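Local coordinates for chromosomal replication initiator protein DnaA (Thermotoga maritima, PDB 2Z4S), which initiates and regulates chromosomal replication, probably by binding the replication origin in its ATP-bound form to begin assembly of the initiation complex, at residues G211-L216 and E243-L248; L133-G138 and A258-P263; R162-T167 and K193-L198; T96-D101 and I150-V155. One frame throughout, in Å; residues are numbered along the deposited sequence.

Interaction 1: G211-L216 and E243-L248; sequences GVQTEL and EFQDRL
The carboxamide of Gln213 lies over one face of the Phe244 ring, with the two planes 20° apart. This is an offset stack: OE1 sits above the rim of the ring. The side chain is extended beyond CG (chi2 -171°), which brings the amide to the backbone just before helix 246-253. There it bonds in both directions. Gln213 OE1 accepts from Gln245 N at 2.9 Å, nearly along its C=O axis. Gln213 NE2 donates to Glu243 O at 2.8 Å, close to its own amide plane, and also to Leu206 O. Gln245 reaches back to the other helix. Its extended chain crosses Thr214 obliquely, and Gln245 NE2 donates to Thr214 OG1 at 3.1 Å. Gln245 OE1 is gripped side-on by NE and NH2 of Arg247, each at 2.8 Å. An alanine in place of Gln245 removes the amide bonded to Thr214 and Arg247, and would probably leave the guanidinium less firmly placed. Leu248 CD1 meets Leu216 CD1 at 4.3 Å. The contact joins helix 210-224 to the start of helix 246-253 in the AAA+ domain. Leu216 also touches Phe171 of helix 168-182, and Phe244 packs on Val249 and Phe252.

Interaction 2: L133-G138 and A258-P263; sequences LFIYGG and AKLEPP
This is a short backbone pairing at the edge of the parallel sheet, where the loop 258-263 runs in the same direction as strand 133-136. A single bridge joins Tyr136 and Lys259. Leu260 N donates to Tyr136 O at 2.9 Å, in the carbonyl plane and nearly straight (167°). Tyr136 N donates to Ala258 O at 3.2 Å, from above the carbonyl plane. Two CA-H...O contacts add to the pairing: Ile135 CA to Ala258 O and Lys259 CA to Tyr136 O.

The side chain of Lys259 crosses the Tyr136 ring. CG of Tyr136 takes the crowded position between N and the carbonyl carbon (chi1 81°), which lays the ring beside Lys259. The lysine chain is extended and runs obliquely, and Lys259 CG stands over the Tyr136 ring face, 4.0 Å from the centroid, in a CH-pi contact. CD of Lys259 reaches the Tyr136 OH at 3.4 Å. A serine in place of Tyr136 removes the ring, and would probably leave the lysine chain less well held against the strand. Ile135 CG2 meets Leu260 CD1 at 3.9 Å.

The strand leads into the P-loop. Gly138 touches the bound ADP, and Gly137 O accepts from Lys143 NZ. Ile135 bonds through its backbone to strand 229-234, while Leu260 packs on Ala116 of helix 114-125 and Leu146 of helix 143-157.

Interaction 3: R162-T167 and K193-L198; sequences RVMYIT and KKVDIL
The guanidinium of Arg162 has the carbonyl O of Lys194 at its edge, near its plane, and Val195 N obliquely placed. It stands almost perpendicular to the Asp196 carboxylate (89°). The segments hold the two parallel strands of a beta-alpha-beta crossover in the AAA+ sheet. Strand 163-167 is outermost and strand 197-201 is its neighbour, with helices 168-182 and 184-193 between them in the chain.

The Arg162 chain bends at chi3 (81°), and this brings Arg162 NH2 alongside CE of Lys194 at 3.5 Å. The two positive ends are 4.3 Å apart, Arg162 NH2 to Lys194 NZ, so they probably repel each other. Arg162 O accepts from Asp196 N at 3.0 Å and, weakly, from Ile197 N. Met164 N donates to Ile197 O nearly along the C=O axis. Asp196 OD2 accepts from Arg162 N, but the modelled length is too short to rely on.

The paired side chains on each face are apolar. Val163 and Ile197 share one face, side by side, with Ile197 also touching Ile150 of helix 143-157. Met164 and Leu198 share the other. Met164 is bent at chi2 and chi3, and Met164 CB meets Val195 CG1 at 3.7 Å. Met164 CG lies 3.7 Å from Leu198 CD2.

Interaction 4: T96-D101 and I150-V155; sequences TPLNPD and IGNYVV
Leu98 carries the apolar part of this contact between helix 143-157 and the loop 96-101, which precedes helix 114-125. Leu98 points at the helix. Its CG is beside the backbone N (chi1 -68°), and CD1 continues outward, anti to CA (chi2 171°). Leu98 CD1 comes in over the helix backbone, 3.4 Å from Gly151 C and 3.3 Å from Asn152 N. Gly151 has no side chain, and a CB there would run into CD1. Leu98 CD1 also meets Val155 CG2 at 4.1 Å, one turn further along the helix. Thr96 adds a looser touch on the same valine, but it is poorly ordered. Leu98 has a second neighbour in Tyr165 of strand 163-167.

Polar contact centres on Asn152. Its carboxamide lies against Leu98, with Asn152 OD1 3.7 Å from Leu98 CB. Asn152 ND2 reaches past the leucine to Asn99 O at 3.3 Å, a weak and bent bond (125°), and also donates to Tyr102 O. Within the loop, Asn99 OD1 accepts from Asp101 N at 3.1 Å, which makes an Asx turn. Asn99 N donates to Gln148 OE1 of the same helix.

The Asn99 side chain is about 6 Å from the bound ADP, so the loop passes near the nucleotide. The direct polar bond between the two segments is weak. The leucine methyl against the backbone at Gly151 is therefore backed by the bonds to Gln148 and Tyr102.

In the fold
Interactions 2 and 3 both belong to the parallel sheet, at its two outermost strands, and rest on backbone bonds. Interaction 2 is the buried one and leads to the nucleotide. Interaction 3 is partly buried, with charged side chains at its outer end. Interaction 1 is also partly buried, but it joins helix ends through side-chain amides, away from the annotated sites. Interaction 4 is a surface contact, a mix of apolar contact and weak polar bonding. Helix 143-157 joins interactions 2, 3 and 4, and its Ile150 packs on Leu133 of interaction 2. Interaction 1 touches none of the others, although helix 210-224 directly follows strand 197-201.

Interaction 1: G211-L216 and E243-L248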
loop_
_atom_site.group_PDB
_atom_site.type_symbol
_atom_site.label_atom_id
_atom_site.label_comp_id
_atom_site.label_asym_id
_atom_site.label_seq_id
_atom_site.Cartn_x
_atom_site.Cartn_y
_atom_site.Cartn_z
ATOM N N GLY A 211 14.678 -15.009 -11.209
ATOM C CA GLY A 211 13.914 -15.546 -12.316
ATOM C C GLY A 211 12.830 -14.533 -12.644
ATOM O O GLY A 211 12.832 -13.913 -13.719
ATOM N N VAL A 212 11.915 -14.357 -11.689
ATOM C CA VAL A 212 10.814 -13.405 -11.816
ATOM C C VAL A 212 11.345 -12.011 -12.124
ATOM O O VAL A 212 10.804 -11.317 -12.983
ATOM C CB VAL A 212 9.989 -13.317 -10.517
ATOM C CG1 VAL A 212 9.099 -12.083 -10.551
ATOM C CG2 VAL A 212 9.131 -14.560 -10.358
ATOM N N GLN A 213 12.397 -11.605 -11.417
ATOM C CA GLN A 213 12.984 -10.292 -11.629
ATOM C C GLN A 213 13.167 -9.992 -13.113
ATOM O O GLN A 213 12.791 -8.918 -13.601
ATOM C CB GLN A 213 14.321 -10.184 -10.898
ATOM C CG GLN A 213 14.173 -10.031 -9.397
ATOM C CD GLN A 213 15.482 -9.698 -8.711
ATOM O OE1 GLN A 213 16.258 -8.880 -9.206
ATOM N NE2 GLN A 213 15.731 -10.319 -7.557
ATOM N N THR A 214 13.729 -10.949 -13.837
ATOM C CA THR A 214 13.948 -10.773 -15.264
ATOM C C THR A 214 12.644 -10.539 -16.020
ATOM O O THR A 214 12.543 -9.602 -16.807
ATOM C CB THR A 214 14.663 -11.996 -15.860
ATOM O OG1 THR A 214 16.017 -12.018 -15.400
ATOM C CG2 THR A 214 14.641 -11.948 -17.377
ATOM N N GLU A 215 11.652 -11.393 -15.782
ATOM C CA GLU A 215 10.363 -11.277 -16.458
ATOM C C GLU A 215 9.701 -9.934 -16.144
ATOM O O GLU A 215 9.150 -9.284 -17.038
ATOM C CB GLU A 215 9.451 -12.441 -16.037
ATOM C CG GLU A 215 8.050 -12.481 -16.681
ATOM C CD GLU A 215 8.081 -12.501 -18.203
ATOM O OE1 GLU A 215 8.988 -13.145 -18.775
ATOM O OE2 GLU A 215 7.189 -11.883 -18.827
ATOM N N LEU A 216 9.763 -9.526 -14.875
ATOM C CA LEU A 216 9.175 -8.261 -14.446
ATOM C C LEU A 216 9.849 -7.176 -15.263
ATOM O O LEU A 216 9.183 -6.292 -15.812
ATOM C CB LEU A 216 9.441 -8.013 -12.957
ATOM C CG LEU A 216 8.415 -7.239 -12.119
ATOM C CD1 LEU A 216 9.105 -6.726 -10.880
ATOM C CD2 LEU A 216 7.837 -6.092 -12.890
ATOM N N GLU A 243 20.042 -8.355 -3.544
ATOM C CA GLU A 243 19.849 -9.353 -4.599
ATOM C C GLU A 243 18.862 -8.873 -5.657
ATOM O O GLU A 243 17.829 -9.502 -5.905
ATOM C CB GLU A 243 19.379 -10.684 -3.990
ATOM C CG GLU A 243 20.358 -11.259 -2.977
ATOM C CD GLU A 243 19.932 -12.607 -2.418
ATOM O OE1 GLU A 243 19.734 -13.551 -3.209
ATOM O OE2 GLU A 243 19.806 -12.730 -1.181
ATOM N N PHE A 244 19.193 -7.754 -6.286
ATOM C CA PHE A 244 18.325 -7.192 -7.305
ATOM C C PHE A 244 19.066 -6.734 -8.566
ATOM O O PHE A 244 20.031 -5.963 -8.502
ATOM C CB PHE A 244 17.530 -6.015 -6.715
ATOM C CG PHE A 244 16.053 -6.274 -6.605
ATOM C CD1 PHE A 244 15.549 -7.095 -5.607
ATOM C CD2 PHE A 244 15.171 -5.721 -7.530
ATOM C CE1 PHE A 244 14.187 -7.365 -5.532
ATOM C CE2 PHE A 244 13.814 -5.983 -7.467
ATOM C CZ PHE A 244 13.318 -6.805 -6.470
ATOM N N GLN A 245 18.598 -7.207 -9.713
ATOM C CA GLN A 245 19.192 -6.835 -10.987
ATOM C C GLN A 245 19.252 -5.310 -11.153
ATOM O O GLN A 245 18.225 -4.648 -11.258
ATOM C CB GLN A 245 18.388 -7.464 -12.131
ATOM C CG GLN A 245 18.517 -8.979 -12.193
ATOM C CD GLN A 245 17.511 -9.636 -13.130
ATOM O OE1 GLN A 245 17.217 -9.122 -14.211
ATOM N NE2 GLN A 245 16.989 -10.793 -12.720
ATOM N N ASP A 246 20.463 -4.764 -11.173
ATOM C CA ASP A 246 20.674 -3.330 -11.337
ATOM C C ASP A 246 19.811 -2.730 -12.440
ATOM O O ASP A 246 19.410 -1.571 -12.363
ATOM C CB ASP A 246 22.136 -3.051 -11.678
ATOM C CG ASP A 246 23.095 -3.700 -10.711
ATOM O OD1 ASP A 246 23.123 -3.276 -9.536
ATOM O OD2 ASP A 246 23.817 -4.638 -11.125
ATOM N N ARG A 247 19.544 -3.503 -13.483
ATOM C CA ARG A 247 18.735 -2.987 -14.575
ATOM C C ARG A 247 17.307 -2.742 -14.128
ATOM O O ARG A 247 16.647 -1.835 -14.630
ATOM C CB ARG A 247 18.758 -3.942 -15.765
ATOM C CG ARG A 247 18.495 -5.381 -15.414
ATOM C CD ARG A 247 18.386 -6.206 -16.679
ATOM N NE ARG A 247 17.932 -7.557 -16.386
ATOM C CZ ARG A 247 17.540 -8.425 -17.309
ATOM N NH1 ARG A 247 17.554 -8.074 -18.587
ATOM N NH2 ARG A 247 17.121 -9.631 -16.949
ATOM N N LEU A 248 16.830 -3.557 -13.192
ATOM C CA LEU A 248 15.489 -3.386 -12.655
ATOM C C LEU A 248 15.538 -2.168 -11.743
ATOM O O LEU A 248 14.795 -1.201 -11.931
ATOM C CB LEU A 248 15.085 -4.596 -11.831
ATOM C CG LEU A 248 13.857 -5.339 -12.332
ATOM C CD1 LEU A 248 13.365 -6.239 -11.208
ATOM C CD2 LEU A 248 12.769 -4.368 -12.763
#

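Interaction 2: L133-G138 and A258-P263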
loop_
_atom_site.group_PDB
_atom_site.type_symbol
_atom_site.label_atom_id
_atom_site.label_comp_id
_atom_site.label_asym_id
_atom_site.label_seq_id
_atom_site.Cartn_x
_atom_site.Cartn_y
_atom_site.Cartn_z
ATOM N N LEU A 133 6.045 5.356 -10.644
ATOM C CA LEU A 133 6.033 5.915 -9.306
ATOM C C LEU A 133 6.545 4.784 -8.428
ATOM O O LEU A 133 6.084 3.645 -8.542
ATOM C CB LEU A 133 4.603 6.302 -8.900
ATOM C CG LEU A 133 4.318 6.675 -7.441
ATOM C CD1 LEU A 133 5.306 7.704 -6.916
ATOM C CD2 LEU A 133 2.895 7.177 -7.367
ATOM N N PHE A 134 7.509 5.089 -7.572
ATOM C CA PHE A 134 8.062 4.080 -6.690
ATOM C C PHE A 134 7.976 4.574 -5.272
ATOM O O PHE A 134 8.817 5.343 -4.834
ATOM C CB PHE A 134 9.522 3.793 -7.039
ATOM C CG PHE A 134 10.128 2.685 -6.231
ATOM C CD1 PHE A 134 10.604 2.919 -4.947
ATOM C CD2 PHE A 134 10.200 1.395 -6.746
ATOM C CE1 PHE A 134 11.147 1.882 -4.180
ATOM C CE2 PHE A 134 10.739 0.348 -5.992
ATOM C CZ PHE A 134 11.215 0.594 -4.702
ATOM N N ILE A 135 6.951 4.128 -4.559
ATOM C CA ILE A 135 6.755 4.518 -3.176
ATOM C C ILE A 135 7.423 3.501 -2.261
ATOM O O ILE A 135 7.370 2.306 -2.515
ATOM C CB ILE A 135 5.254 4.585 -2.846
ATOM C CG1 ILE A 135 4.555 5.559 -3.798
ATOM C CG2 ILE A 135 5.059 5.016 -1.402
ATOM C CD1 ILE A 135 3.079 5.722 -3.531
ATOM N N TYR A 136 8.051 3.965 -1.193
ATOM C CA TYR A 136 8.706 3.041 -0.280
ATOM C C TYR A 136 8.681 3.564 1.156
ATOM O O TYR A 136 8.666 4.777 1.384
ATOM C CB TYR A 136 10.157 2.794 -0.734
ATOM C CG TYR A 136 11.167 3.871 -0.348
ATOM C CD1 TYR A 136 11.947 3.742 0.808
ATOM C CD2 TYR A 136 11.346 5.013 -1.137
ATOM C CE1 TYR A 136 12.881 4.715 1.169
ATOM C CE2 TYR A 136 12.276 5.995 -0.782
ATOM C CZ TYR A 136 13.042 5.834 0.375
ATOM O OH TYR A 136 13.975 6.786 0.734
ATOM N N GLY A 137 8.684 2.640 2.112
ATOM C CA GLY A 137 8.673 3.002 3.515
ATOM C C GLY A 137 8.475 1.763 4.362
ATOM O O GLY A 137 8.074 0.718 3.842
ATOM N N GLY A 138 8.745 1.880 5.661
ATOM C CA GLY A 138 8.604 0.755 6.570
ATOM C C GLY A 138 7.220 0.149 6.583
ATOM O O GLY A 138 6.358 0.535 5.808
ATOM N N ALA A 258 8.912 8.496 -4.179
ATOM C CA ALA A 258 8.534 9.058 -2.884
ATOM C C ALA A 258 8.841 8.145 -1.692
ATOM O O ALA A 258 8.974 6.935 -1.835
ATOM C CB ALA A 258 7.064 9.404 -2.897
ATOM N N LYS A 259 8.946 8.741 -0.508
ATOM C CA LYS A 259 9.227 8.000 0.726
ATOM C C LYS A 259 8.226 8.308 1.859
ATOM O O LYS A 259 7.948 9.472 2.156
ATOM C CB LYS A 259 10.632 8.330 1.222
ATOM C CG LYS A 259 10.926 7.755 2.580
ATOM C CD LYS A 259 12.195 8.320 3.160
ATOM C CE LYS A 259 12.500 7.677 4.495
ATOM N NZ LYS A 259 13.615 8.348 5.206
ATOM N N LEU A 260 7.688 7.271 2.489
ATOM C CA LEU A 260 6.763 7.455 3.596
ATOM C C LEU A 260 7.551 7.326 4.897
ATOM O O LEU A 260 8.474 6.528 4.982
ATOM C CB LEU A 260 5.671 6.388 3.557
ATOM C CG LEU A 260 4.597 6.505 2.471
ATOM C CD1 LEU A 260 3.842 5.211 2.335
ATOM C CD2 LEU A 260 3.626 7.596 2.826
ATOM N N GLU A 261 7.220 8.136 5.900
ATOM C CA GLU A 261 7.880 8.040 7.204
ATOM C C GLU A 261 6.772 8.022 8.262
ATOM O O GLU A 261 5.683 8.550 8.035
ATOM C CB GLU A 261 8.861 9.196 7.424
ATOM C CG GLU A 261 10.037 9.195 6.431
ATOM C CD GLU A 261 11.189 10.150 6.812
ATOM O OE1 GLU A 261 12.055 9.775 7.640
ATOM O OE2 GLU A 261 11.235 11.281 6.274
ATOM N N PRO A 262 7.025 7.401 9.425
ATOM C CA PRO A 262 5.993 7.345 10.465
ATOM C C PRO A 262 5.462 8.727 10.843
ATOM O O PRO A 262 6.200 9.715 10.822
ATOM C CB PRO A 262 6.705 6.638 11.611
ATOM C CG PRO A 262 8.087 7.130 11.476
ATOM C CD PRO A 262 8.335 7.041 9.986
ATOM N N PRO A 263 4.162 8.814 11.180
ATOM C CA PRO A 263 3.584 10.107 11.552
ATOM C C PRO A 263 3.864 10.479 12.996
ATOM O O PRO A 263 4.238 9.623 13.801
ATOM C CB PRO A 263 2.095 9.902 11.271
ATOM C CG PRO A 263 1.889 8.471 11.623
ATOM C CD PRO A 263 3.108 7.791 11.032
#

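Interaction 3: R162-T167 and K193-L198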
loop_
_atom_site.group_PDB
_atom_site.type_symbol
_atom_site.label_atom_id
_atom_site.label_comp_id
_atom_site.label_asym_id
_atom_site.label_seq_id
_atom_site.Cartn_x
_atom_site.Cartn_y
_atom_site.Cartn_z
ATOM N N ARG A 162 -8.334 -0.309 -17.952
ATOM C CA ARG A 162 -8.009 -1.601 -17.376
ATOM C C ARG A 162 -6.968 -1.382 -16.270
ATOM O O ARG A 162 -5.767 -1.284 -16.544
ATOM C CB ARG A 162 -7.445 -2.498 -18.483
ATOM C CG ARG A 162 -7.856 -2.057 -19.901
ATOM C CD ARG A 162 -6.960 -2.668 -20.995
ATOM N NE ARG A 162 -7.354 -4.038 -21.315
ATOM C CZ ARG A 162 -8.100 -4.379 -22.361
ATOM N NH1 ARG A 162 -8.527 -3.447 -23.202
ATOM N NH2 ARG A 162 -8.452 -5.648 -22.547
ATOM N N VAL A 163 -7.429 -1.290 -15.025
ATOM C CA VAL A 163 -6.517 -1.083 -13.907
ATOM C C VAL A 163 -6.166 -2.398 -13.239
ATOM O O VAL A 163 -7.047 -3.161 -12.845
ATOM C CB VAL A 163 -7.116 -0.156 -12.848
ATOM C CG1 VAL A 163 -6.104 0.086 -11.734
ATOM C CG2 VAL A 163 -7.528 1.147 -13.493
ATOM N N MET A 164 -4.867 -2.642 -13.095
ATOM C CA MET A 164 -4.377 -3.877 -12.504
ATOM C C MET A 164 -3.562 -3.692 -11.227
ATOM O O MET A 164 -2.496 -3.062 -11.231
ATOM C CB MET A 164 -3.539 -4.628 -13.545
ATOM C CG MET A 164 -2.831 -5.876 -13.033
ATOM S SD MET A 164 -3.933 -7.253 -12.716
ATOM C CE MET A 164 -4.092 -7.912 -14.375
ATOM N N TYR A 165 -4.086 -4.241 -10.133
ATOM C CA TYR A 165 -3.416 -4.195 -8.838
ATOM C C TYR A 165 -2.940 -5.613 -8.627
ATOM O O TYR A 165 -3.671 -6.550 -8.901
ATOM C CB TYR A 165 -4.379 -3.820 -7.710
ATOM C CG TYR A 165 -3.740 -3.943 -6.347
ATOM C CD1 TYR A 165 -2.746 -3.055 -5.940
ATOM C CD2 TYR A 165 -4.056 -5.002 -5.507
ATOM C CE1 TYR A 165 -2.077 -3.227 -4.734
ATOM C CE2 TYR A 165 -3.396 -5.188 -4.303
ATOM C CZ TYR A 165 -2.407 -4.303 -3.924
ATOM O OH TYR A 165 -1.718 -4.522 -2.758
ATOM N N ILE A 166 -1.724 -5.781 -8.136
ATOM C CA ILE A 166 -1.202 -7.121 -7.950
ATOM C C ILE A 166 -0.157 -7.140 -6.861
ATOM O O ILE A 166 0.210 -6.104 -6.315
ATOM C CB ILE A 166 -0.565 -7.634 -9.265
ATOM C CG1 ILE A 166 -1.015 -9.061 -9.530
ATOM C CG2 ILE A 166 0.951 -7.543 -9.207
ATOM C CD1 ILE A 166 -2.409 -9.158 -10.150
ATOM N N THR A 167 0.330 -8.330 -6.554
ATOM C CA THR A 167 1.361 -8.467 -5.547
ATOM C C THR A 167 2.577 -9.098 -6.179
ATOM O O THR A 167 2.456 -10.038 -6.961
ATOM C CB THR A 167 0.892 -9.337 -4.399
ATOM O OG1 THR A 167 0.036 -8.566 -3.555
ATOM C CG2 THR A 167 2.067 -9.836 -3.605
ATOM N N LYS A 193 -0.396 -6.683 -22.580
ATOM C CA LYS A 193 -1.499 -6.528 -23.517
ATOM C C LYS A 193 -2.755 -5.895 -22.903
ATOM O O LYS A 193 -3.204 -4.838 -23.342
ATOM C CB LYS A 193 -1.857 -7.903 -24.090
ATOM C CG LYS A 193 -2.918 -7.903 -25.181
ATOM C CD LYS A 193 -2.352 -7.373 -26.494
ATOM C CE LYS A 193 -3.295 -7.652 -27.665
ATOM N NZ LYS A 193 -2.681 -7.269 -28.971
ATOM N N LYS A 194 -3.302 -6.524 -21.869
ATOM C CA LYS A 194 -4.535 -6.041 -21.257
ATOM C C LYS A 194 -4.451 -5.200 -19.970
ATOM O O LYS A 194 -5.204 -5.442 -19.022
ATOM C CB LYS A 194 -5.471 -7.233 -21.018
ATOM C CG LYS A 194 -5.182 -8.434 -21.919
ATOM C CD LYS A 194 -6.292 -9.474 -21.872
ATOM C CE LYS A 194 -7.523 -8.988 -22.632
ATOM N NZ LYS A 194 -8.660 -9.956 -22.598
ATOM N N VAL A 195 -3.550 -4.220 -19.925
ATOM C CA VAL A 195 -3.443 -3.351 -18.749
ATOM C C VAL A 195 -2.984 -1.973 -19.153
ATOM O O VAL A 195 -2.082 -1.839 -19.975
ATOM C CB VAL A 195 -2.441 -3.865 -17.682
ATOM C CG1 VAL A 195 -2.898 -5.200 -17.146
ATOM C CG2 VAL A 195 -1.042 -3.944 -18.258
ATOM N N ASP A 196 -3.599 -0.952 -18.564
ATOM C CA ASP A 196 -3.241 0.426 -18.865
ATOM C C ASP A 196 -2.407 0.935 -17.718
ATOM O O ASP A 196 -1.433 1.662 -17.902
ATOM C CB ASP A 196 -4.501 1.247 -19.023
ATOM C CG ASP A 196 -5.534 0.530 -19.853
ATOM O OD1 ASP A 196 -5.151 -0.017 -20.916
ATOM O OD2 ASP A 196 -6.717 0.510 -19.447
ATOM N N ILE A 197 -2.798 0.543 -16.520
ATOM C CA ILE A 197 -2.046 0.922 -15.349
ATOM C C ILE A 197 -1.858 -0.355 -14.543
ATOM O O ILE A 197 -2.803 -1.136 -14.352
ATOM C CB ILE A 197 -2.763 2.001 -14.519
ATOM C CG1 ILE A 197 -1.921 2.307 -13.286
ATOM C CG2 ILE A 197 -4.175 1.558 -14.167
ATOM C CD1 ILE A 197 -2.540 3.303 -12.367
ATOM N N LEU A 198 -0.619 -0.571 -14.105
ATOM C CA LEU A 198 -0.224 -1.752 -13.347
ATOM C C LEU A 198 0.330 -1.292 -11.994
ATOM O O LEU A 198 1.293 -0.525 -11.932
ATOM C CB LEU A 198 0.830 -2.512 -14.173
ATOM C CG LEU A 198 1.510 -3.842 -13.817
ATOM C CD1 LEU A 198 2.883 -3.589 -13.240
ATOM C CD2 LEU A 198 0.643 -4.639 -12.874
#

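Interaction 4: T96-D101 and I150-V155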
loop_
_atom_site.group_PDB
_atom_site.type_symbol
_atom_site.label_atom_id
_atom_site.label_comp_id
_atom_site.label_asym_id
_atom_site.label_seq_id
_atom_site.Cartn_x
_atom_site.Cartn_y
_atom_site.Cartn_z
ATOM N N THR A 96 -10.856 -6.576 -10.858
ATOM C CA THR A 96 -10.464 -5.373 -10.055
ATOM C C THR A 96 -11.037 -5.449 -8.624
ATOM O O THR A 96 -12.094 -4.869 -8.328
ATOM C CB THR A 96 -10.973 -4.051 -10.721
ATOM O OG1 THR A 96 -10.738 -4.091 -12.137
ATOM C CG2 THR A 96 -10.248 -2.844 -10.130
ATOM N N PRO A 97 -10.361 -6.189 -7.720
ATOM C CA PRO A 97 -10.873 -6.281 -6.350
ATOM C C PRO A 97 -10.113 -5.341 -5.407
ATOM O O PRO A 97 -9.447 -5.800 -4.479
ATOM C CB PRO A 97 -10.649 -7.745 -6.013
ATOM C CG PRO A 97 -9.314 -7.992 -6.639
ATOM C CD PRO A 97 -9.395 -7.275 -7.988
ATOM N N LEU A 98 -10.203 -4.035 -5.650
ATOM C CA LEU A 98 -9.518 -3.056 -4.807
ATOM C C LEU A 98 -10.271 -2.871 -3.497
ATOM O O LEU A 98 -11.476 -3.092 -3.436
ATOM C CB LEU A 98 -9.420 -1.717 -5.529
ATOM C CG LEU A 98 -8.519 -1.652 -6.756
ATOM C CD1 LEU A 98 -8.708 -0.329 -7.479
ATOM C CD2 LEU A 98 -7.083 -1.813 -6.323
ATOM N N ASN A 99 -9.567 -2.465 -2.448
ATOM C CA ASN A 99 -10.204 -2.261 -1.146
ATOM C C ASN A 99 -10.790 -0.854 -0.985
ATOM O O ASN A 99 -10.063 0.142 -0.962
ATOM C CB ASN A 99 -9.202 -2.529 -0.019
ATOM C CG ASN A 99 -9.814 -2.358 1.357
ATOM O OD1 ASN A 99 -10.997 -2.050 1.487
ATOM N ND2 ASN A 99 -9.007 -2.561 2.392
ATOM N N PRO A 100 -12.122 -0.765 -0.853
ATOM C CA PRO A 100 -12.880 0.482 -0.690
ATOM C C PRO A 100 -12.294 1.462 0.331
ATOM O O PRO A 100 -12.364 2.672 0.137
ATOM C CB PRO A 100 -14.261 -0.011 -0.278
ATOM C CG PRO A 100 -14.370 -1.316 -0.986
ATOM C CD PRO A 100 -13.015 -1.932 -0.750
ATOM N N ASP A 101 -11.722 0.953 1.415
ATOM C CA ASP A 101 -11.144 1.840 2.409
ATOM C C ASP A 101 -9.955 2.610 1.858
ATOM O O ASP A 101 -9.779 3.787 2.153
ATOM C CB ASP A 101 -10.691 1.055 3.630
ATOM C CG ASP A 101 -11.832 0.373 4.333
ATOM O OD1 ASP A 101 -12.999 0.676 3.984
ATOM O OD2 ASP A 101 -11.556 -0.455 5.236
ATOM N N ILE A 150 -4.659 5.139 -5.853
ATOM C CA ILE A 150 -4.405 5.428 -7.265
ATOM C C ILE A 150 -5.364 4.543 -8.064
ATOM O O ILE A 150 -5.985 4.985 -9.025
ATOM C CB ILE A 150 -2.952 5.057 -7.682
ATOM C CG1 ILE A 150 -1.947 5.891 -6.890
ATOM C CG2 ILE A 150 -2.767 5.240 -9.182
ATOM C CD1 ILE A 150 -0.503 5.625 -7.259
ATOM N N GLY A 151 -5.481 3.289 -7.641
ATOM C CA GLY A 151 -6.353 2.357 -8.321
ATOM C C GLY A 151 -7.770 2.861 -8.316
ATOM O O GLY A 151 -8.327 3.192 -9.359
ATOM N N ASN A 152 -8.346 2.942 -7.127
ATOM C CA ASN A 152 -9.723 3.399 -6.979
ATOM C C ASN A 152 -10.025 4.741 -7.618
ATOM O O ASN A 152 -11.052 4.911 -8.274
ATOM C CB ASN A 152 -10.101 3.443 -5.504
ATOM C CG ASN A 152 -10.537 2.098 -4.991
ATOM O OD1 ASN A 152 -11.413 1.449 -5.588
ATOM N ND2 ASN A 152 -9.940 1.662 -3.881
ATOM N N TYR A 153 -9.132 5.698 -7.424
ATOM C CA TYR A 153 -9.339 7.007 -7.992
ATOM C C TYR A 153 -9.458 6.905 -9.491
ATOM O O TYR A 153 -10.292 7.573 -10.083
ATOM C CB TYR A 153 -8.177 7.928 -7.660
ATOM C CG TYR A 153 -8.361 9.330 -8.186
ATOM C CD1 TYR A 153 -9.175 10.237 -7.520
ATOM C CD2 TYR A 153 -7.703 9.757 -9.340
ATOM C CE1 TYR A 153 -9.328 11.533 -7.978
ATOM C CE2 TYR A 153 -7.849 11.058 -9.807
ATOM C CZ TYR A 153 -8.663 11.941 -9.117
ATOM O OH TYR A 153 -8.814 13.236 -9.554
ATOM N N VAL A 154 -8.627 6.070 -10.108
ATOM C CA VAL A 154 -8.658 5.948 -11.558
ATOM C C VAL A 154 -9.858 5.192 -12.037
ATOM O O VAL A 154 -10.305 5.396 -13.156
ATOM C CB VAL A 154 -7.391 5.269 -12.129
ATOM C CG1 VAL A 154 -7.558 5.052 -13.632
ATOM C CG2 VAL A 154 -6.163 6.144 -11.877
ATOM N N VAL A 155 -10.384 4.319 -11.190
ATOM C CA VAL A 155 -11.557 3.540 -11.563
ATOM C C VAL A 155 -12.787 4.434 -11.633
ATOM O O VAL A 155 -13.675 4.234 -12.463
ATOM C CB VAL A 155 -11.823 2.406 -10.560
ATOM C CG1 VAL A 155 -13.111 1.703 -10.916
ATOM C CG2 VAL A 155 -10.660 1.421 -10.568
#